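Local structure of putative metal-dependent phosphoesterase (Bifidobacterium adolescentis, 3O0F) at residues A[86-99]-A[189-203]. The protein hydrolyses phosphoesters, probably with the help of the iron and zinc ions bound in its PHP-type domain, which also holds AMP. Sequence-based numbering, arbitrary orientation.
Sequences HMLAFQYDPSNEHI and IAAVKGAGGVVVAAH. With FE (Fe (III) ion), chain D.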
loop_
_atom_site.group_PDB
_atom_site.type_symbol
_atom_site.label_atom_id
_atom_site.label_comp_id
_atom_site.label_asym_id
_atom_site.label_seq_id
_atom_site.Cartn_x
_atom_site.Cartn_y
_atom_site.Cartn_z
ATOM N N HIS A 86 -7.618 -1.588 -1.555
ATOM C CA HIS A 86 -6.528 -0.797 -1.044
ATOM C C HIS A 86 -6.538 0.564 -1.756
ATOM O O HIS A 86 -6.667 0.635 -2.988
ATOM C CB HIS A 86 -5.219 -1.565 -1.264
ATOM C CG HIS A 86 -5.048 -2.733 -0.330
ATOM N ND1 HIS A 86 -3.848 -3.383 -0.154
ATOM C CD2 HIS A 86 -5.923 -3.334 0.515
ATOM C CE1 HIS A 86 -3.993 -4.350 0.734
ATOM N NE2 HIS A 86 -5.243 -4.340 1.159
HETATM N N MSE A 87 -6.448 1.623 -0.955
HETATM C CA MSE A 87 -6.505 2.995 -1.436
HETATM C C MSE A 87 -5.158 3.642 -1.165
HETATM O O MSE A 87 -4.713 3.669 -0.030
HETATM C CB MSE A 87 -7.530 3.780 -0.647
HETATM C CG MSE A 87 -8.907 3.095 -0.605
HETATM SE SE MSE A 87 -10.079 3.585 -2.056
HETATM C CE MSE A 87 -8.923 4.475 -3.327
ATOM N N LEU A 88 -4.566 4.237 -2.181
ATOM C CA LEU A 88 -3.342 5.006 -2.031
ATOM C C LEU A 88 -3.760 6.469 -1.786
ATOM O O LEU A 88 -4.589 7.010 -2.533
ATOM C CB LEU A 88 -2.520 4.886 -3.316
ATOM C CG LEU A 88 -1.909 3.531 -3.665
ATOM C CD1 LEU A 88 -1.384 3.572 -5.088
ATOM C CD2 LEU A 88 -0.796 3.098 -2.720
ATOM N N ALA A 89 -3.191 7.069 -0.741
ATOM C CA ALA A 89 -3.507 8.429 -0.291
ATOM C C ALA A 89 -2.228 9.209 -0.279
ATOM O O ALA A 89 -1.270 8.805 0.365
ATOM C CB ALA A 89 -4.087 8.412 1.098
ATOM N N PHE A 90 -2.178 10.290 -1.037
ATOM C CA PHE A 90 -0.944 11.062 -1.125
ATOM C C PHE A 90 -1.174 12.518 -0.691
ATOM O O PHE A 90 -2.249 13.101 -0.939
ATOM C CB PHE A 90 -0.432 11.096 -2.560
ATOM C CG PHE A 90 -0.074 9.746 -3.105
ATOM C CD1 PHE A 90 1.107 9.122 -2.712
ATOM C CD2 PHE A 90 -0.916 9.108 -3.989
ATOM C CE1 PHE A 90 1.423 7.836 -3.191
ATOM C CE2 PHE A 90 -0.588 7.856 -4.515
ATOM C CZ PHE A 90 0.575 7.228 -4.099
ATOM N N GLN A 91 -0.119 13.088 -0.129
ATOM C CA GLN A 91 -0.024 14.536 0.113
ATOM C C GLN A 91 -1.200 15.091 0.887
ATOM O O GLN A 91 -1.833 16.072 0.481
ATOM C CB GLN A 91 0.187 15.282 -1.220
ATOM C CG GLN A 91 1.517 14.860 -1.930
ATOM C CD GLN A 91 2.768 15.308 -1.182
ATOM O OE1 GLN A 91 3.602 14.486 -0.796
ATOM N NE2 GLN A 91 2.911 16.629 -0.987
ATOM N N TYR A 92 -1.495 14.458 2.011
ATOM C CA TYR A 92 -2.558 14.922 2.917
ATOM C C TYR A 92 -1.938 15.394 4.220
ATOM O O TYR A 92 -0.781 15.074 4.515
ATOM C CB TYR A 92 -3.579 13.823 3.164
ATOM C CG TYR A 92 -3.018 12.600 3.788
ATOM C CD1 TYR A 92 -2.949 12.468 5.158
ATOM C CD2 TYR A 92 -2.552 11.558 3.000
ATOM C CE1 TYR A 92 -2.443 11.336 5.738
ATOM C CE2 TYR A 92 -2.021 10.414 3.565
ATOM C CZ TYR A 92 -1.979 10.300 4.924
ATOM O OH TYR A 92 -1.454 9.169 5.477
ATOM N N ASP A 93 -2.696 16.147 5.010
ATOM C CA ASP A 93 -2.208 16.616 6.318
ATOM C C ASP A 93 -2.065 15.474 7.322
ATOM O O ASP A 93 -3.055 14.909 7.769
ATOM C CB ASP A 93 -3.130 17.701 6.857
ATOM C CG ASP A 93 -2.810 18.114 8.278
ATOM O OD1 ASP A 93 -1.749 17.698 8.849
ATOM O OD2 ASP A 93 -3.690 18.821 8.839
ATOM N N PRO A 94 -0.828 15.115 7.688
ATOM C CA PRO A 94 -0.671 13.941 8.572
ATOM C C PRO A 94 -1.222 14.121 9.989
ATOM O O PRO A 94 -1.501 13.148 10.660
ATOM C CB PRO A 94 0.841 13.713 8.585
ATOM C CG PRO A 94 1.427 15.049 8.369
ATOM C CD PRO A 94 0.475 15.749 7.398
ATOM N N SER A 95 -1.406 15.351 10.419
ATOM C CA SER A 95 -1.962 15.621 11.738
ATOM C C SER A 95 -3.500 15.672 11.726
ATOM O O SER A 95 -4.106 15.861 12.757
ATOM C CB SER A 95 -1.396 16.953 12.257
ATOM O OG SER A 95 -1.985 18.000 11.495
ATOM N N ASN A 96 -4.139 15.531 10.570
ATOM C CA ASN A 96 -5.604 15.519 10.511
ATOM C C ASN A 96 -6.174 14.474 11.480
ATOM O O ASN A 96 -5.773 13.323 11.454
ATOM C CB ASN A 96 -6.056 15.285 9.065
ATOM C CG ASN A 96 -7.542 15.160 8.938
ATOM O OD1 ASN A 96 -8.095 14.068 9.132
ATOM N ND2 ASN A 96 -8.217 16.284 8.603
ATOM N N GLU A 97 -7.089 14.893 12.359
ATOM C CA GLU A 97 -7.561 14.052 13.479
ATOM C C GLU A 97 -8.414 12.862 13.009
ATOM O O GLU A 97 -8.356 11.793 13.622
ATOM C CB GLU A 97 -8.332 14.917 14.526
ATOM C CG GLU A 97 -8.907 14.163 15.786
ATOM C CD GLU A 97 -9.718 15.079 16.752
ATOM O OE1 GLU A 97 -9.093 15.941 17.413
ATOM O OE2 GLU A 97 -10.975 14.943 16.865
ATOM N N HIS A 98 -9.212 13.042 11.945
ATOM C CA HIS A 98 -10.053 11.961 11.406
ATOM C C HIS A 98 -9.169 10.880 10.794
ATOM O O HIS A 98 -9.314 9.681 11.082
ATOM C CB HIS A 98 -11.056 12.552 10.384
ATOM C CG HIS A 98 -11.967 11.557 9.715
ATOM N ND1 HIS A 98 -12.159 10.271 10.179
ATOM C CD2 HIS A 98 -12.804 11.695 8.654
ATOM C CE1 HIS A 98 -13.022 9.643 9.399
ATOM N NE2 HIS A 98 -13.445 10.488 8.480
ATOM N N ILE A 99 -8.213 11.283 9.972
ATOM C CA ILE A 99 -7.415 10.268 9.299
ATOM C C ILE A 99 -6.495 9.600 10.332
ATOM O O ILE A 99 -6.363 8.385 10.350
ATOM C CB ILE A 99 -6.775 10.836 7.976
ATOM C CG1 ILE A 99 -6.757 9.740 6.897
ATOM C CG2 ILE A 99 -5.460 11.528 8.208
ATOM C CD1 ILE A 99 -6.471 10.222 5.520
ATOM N N ILE A 189 -12.310 7.605 1.475
ATOM C CA ILE A 189 -12.256 8.721 0.530
ATOM C C ILE A 189 -12.628 10.070 1.167
ATOM O O ILE A 189 -11.942 11.081 0.936
ATOM C CB ILE A 189 -13.088 8.478 -0.727
ATOM C CG1 ILE A 189 -12.481 7.331 -1.551
ATOM C CG2 ILE A 189 -13.125 9.746 -1.586
ATOM C CD1 ILE A 189 -13.431 6.794 -2.603
ATOM N N ALA A 190 -13.689 10.103 1.973
ATOM C CA ALA A 190 -14.045 11.311 2.671
ATOM C C ALA A 190 -12.913 11.787 3.583
ATOM O O ALA A 190 -12.690 13.001 3.679
ATOM C CB ALA A 190 -15.342 11.129 3.480
ATOM N N ALA A 191 -12.239 10.856 4.272
ATOM C CA ALA A 191 -11.194 11.208 5.206
ATOM C C ALA A 191 -9.984 11.760 4.453
ATOM O O ALA A 191 -9.383 12.732 4.897
ATOM C CB ALA A 191 -10.795 10.016 6.104
ATOM N N VAL A 192 -9.639 11.148 3.315
ATOM C CA VAL A 192 -8.452 11.574 2.586
ATOM C C VAL A 192 -8.684 12.965 2.006
ATOM O O VAL A 192 -7.841 13.864 2.174
ATOM C CB VAL A 192 -8.015 10.577 1.496
ATOM C CG1 VAL A 192 -6.878 11.219 0.621
ATOM C CG2 VAL A 192 -7.525 9.262 2.135
ATOM N N LYS A 193 -9.849 13.159 1.369
ATOM C CA LYS A 193 -10.225 14.472 0.877
ATOM C C LYS A 193 -10.349 15.472 2.030
ATOM O O LYS A 193 -9.927 16.618 1.901
ATOM C CB LYS A 193 -11.553 14.411 0.100
ATOM C CG LYS A 193 -11.557 13.573 -1.150
ATOM C CD LYS A 193 -10.269 13.563 -1.998
ATOM C CE LYS A 193 -10.167 14.794 -2.817
ATOM N NZ LYS A 193 -8.877 14.968 -3.615
ATOM N N GLY A 194 -10.886 15.039 3.160
ATOM C CA GLY A 194 -10.935 15.915 4.337
ATOM C C GLY A 194 -9.578 16.445 4.747
ATOM O O GLY A 194 -9.442 17.620 5.153
ATOM N N ALA A 195 -8.576 15.569 4.665
ATOM C CA ALA A 195 -7.206 15.855 5.115
ATOM C C ALA A 195 -6.428 16.552 3.980
ATOM O O ALA A 195 -5.252 16.822 4.113
ATOM C CB ALA A 195 -6.496 14.563 5.558
ATOM N N GLY A 196 -7.122 16.875 2.889
ATOM C CA GLY A 196 -6.545 17.665 1.805
ATOM C C GLY A 196 -5.762 16.853 0.800
ATOM O O GLY A 196 -5.021 17.426 -0.021
ATOM N N GLY A 197 -5.920 15.528 0.850
ATOM C CA GLY A 197 -5.102 14.636 0.035
ATOM C C GLY A 197 -5.693 14.208 -1.299
ATOM O O GLY A 197 -6.796 14.595 -1.696
ATOM N N VAL A 198 -4.971 13.299 -1.939
ATOM C CA VAL A 198 -5.292 12.772 -3.244
ATOM C C VAL A 198 -5.422 11.281 -3.033
ATOM O O VAL A 198 -4.547 10.621 -2.454
ATOM C CB VAL A 198 -4.182 13.123 -4.280
ATOM C CG1 VAL A 198 -4.451 12.503 -5.701
ATOM C CG2 VAL A 198 -4.027 14.635 -4.346
ATOM N N VAL A 199 -6.509 10.733 -3.541
ATOM C CA VAL A 199 -6.830 9.326 -3.312
ATOM C C VAL A 199 -6.957 8.543 -4.627
ATOM O O VAL A 199 -7.636 8.956 -5.581
ATOM C CB VAL A 199 -8.089 9.158 -2.354
ATOM C CG1 VAL A 199 -9.301 9.814 -2.926
ATOM C CG2 VAL A 199 -8.329 7.677 -2.074
ATOM N N VAL A 200 -6.306 7.389 -4.668
ATOM C CA VAL A 200 -6.206 6.560 -5.895
ATOM C C VAL A 200 -6.570 5.111 -5.514
ATOM O O VAL A 200 -6.092 4.637 -4.514
ATOM C CB VAL A 200 -4.752 6.638 -6.452
ATOM C CG1 VAL A 200 -4.509 5.603 -7.599
ATOM C CG2 VAL A 200 -4.387 8.094 -6.863
ATOM N N ALA A 201 -7.414 4.427 -6.294
ATOM C CA ALA A 201 -7.719 3.010 -6.054
ATOM C C ALA A 201 -6.501 2.166 -6.547
ATOM O O ALA A 201 -6.085 2.278 -7.695
ATOM C CB ALA A 201 -9.043 2.598 -6.797
ATOM N N ALA A 202 -5.909 1.395 -5.634
ATOM C CA ALA A 202 -4.713 0.561 -5.902
ATOM C C ALA A 202 -5.093 -0.785 -6.576
ATOM O O ALA A 202 -6.122 -1.360 -6.256
ATOM C CB ALA A 202 -3.949 0.277 -4.600
ATOM N N HIS A 203 -4.270 -1.209 -7.533
ATOM C CA HIS A 203 -4.375 -2.483 -8.309
ATOM C C HIS A 203 -5.833 -3.005 -8.410
ATOM O O HIS A 203 -6.154 -4.110 -7.949
ATOM C CB HIS A 203 -3.424 -3.541 -7.681
ATOM C CG HIS A 203 -3.496 -3.612 -6.180
ATOM N ND1 HIS A 203 -4.610 -4.084 -5.507
ATOM C CD2 HIS A 203 -2.600 -3.265 -5.220
ATOM C CE1 HIS A 203 -4.403 -4.017 -4.199
ATOM N NE2 HIS A 203 -3.195 -3.516 -3.999
HETATM FE FE FE D . -2.196 -3.369 -1.941
HETATM O O HOH W 1 -7.726 -2.454 -4.424
HETATM O O HOH W 2 -10.338 13.739 7.150
HETATM O O HOH W 3 -0.508 -2.925 -2.931
#
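His86 and His203 share an iron(III) ion, gripping it through ND1 of His86 at 2.4 Å and NE2 of His203 at 2.3 Å; their ring planes stand at 60°, with His86 ND1 at the edge of the His203 ring. Water 3 and Glu75 are further ligands of the iron, and AMP touches His86. Behind the metal, a water bridges His86 N and Ala202 O, and antiparallel pairing of 86-90 with 198-201, continued by Ala202 N to His86 O, brings the two histidines together at the same end of the strands: Leu88 with Val200 and Phe90 with Val198 are hydrogen-bonded pairs. On the face bearing Met87 and Ala89, the selenomethionine chain bends at chi2 (-89°), bringing CE to 3.5 Å from Val199 CG2. Ala89 CB and Ile99 CD1 both touch Val192 CG2.

Beyond the strands, Asp93 N donates almost straight (178°) to Ala195 O. The Asn96 amide lies against Ala195, CG to CB 3.6 Å, while its OD1 caps helix 97-124 through Ile99 N and takes a water shared with Ala191 O. Replacing this asparagine by alanine would probably leave Ile99 N without its cap and the bridging water without one of its mates, and open a gap where the amide covered Ala195. One turn back, Ala191 CB sits over a face of the His98 ring, 3.8 Å from its centroid. A Schellman motif at Gly196 ends helix 185-194, which packs with helix 216-225 around Met87; strand 86-90 runs between 70-80 and 198-201 in the central sheet, with helix 278-287 against Phe90 and Val198.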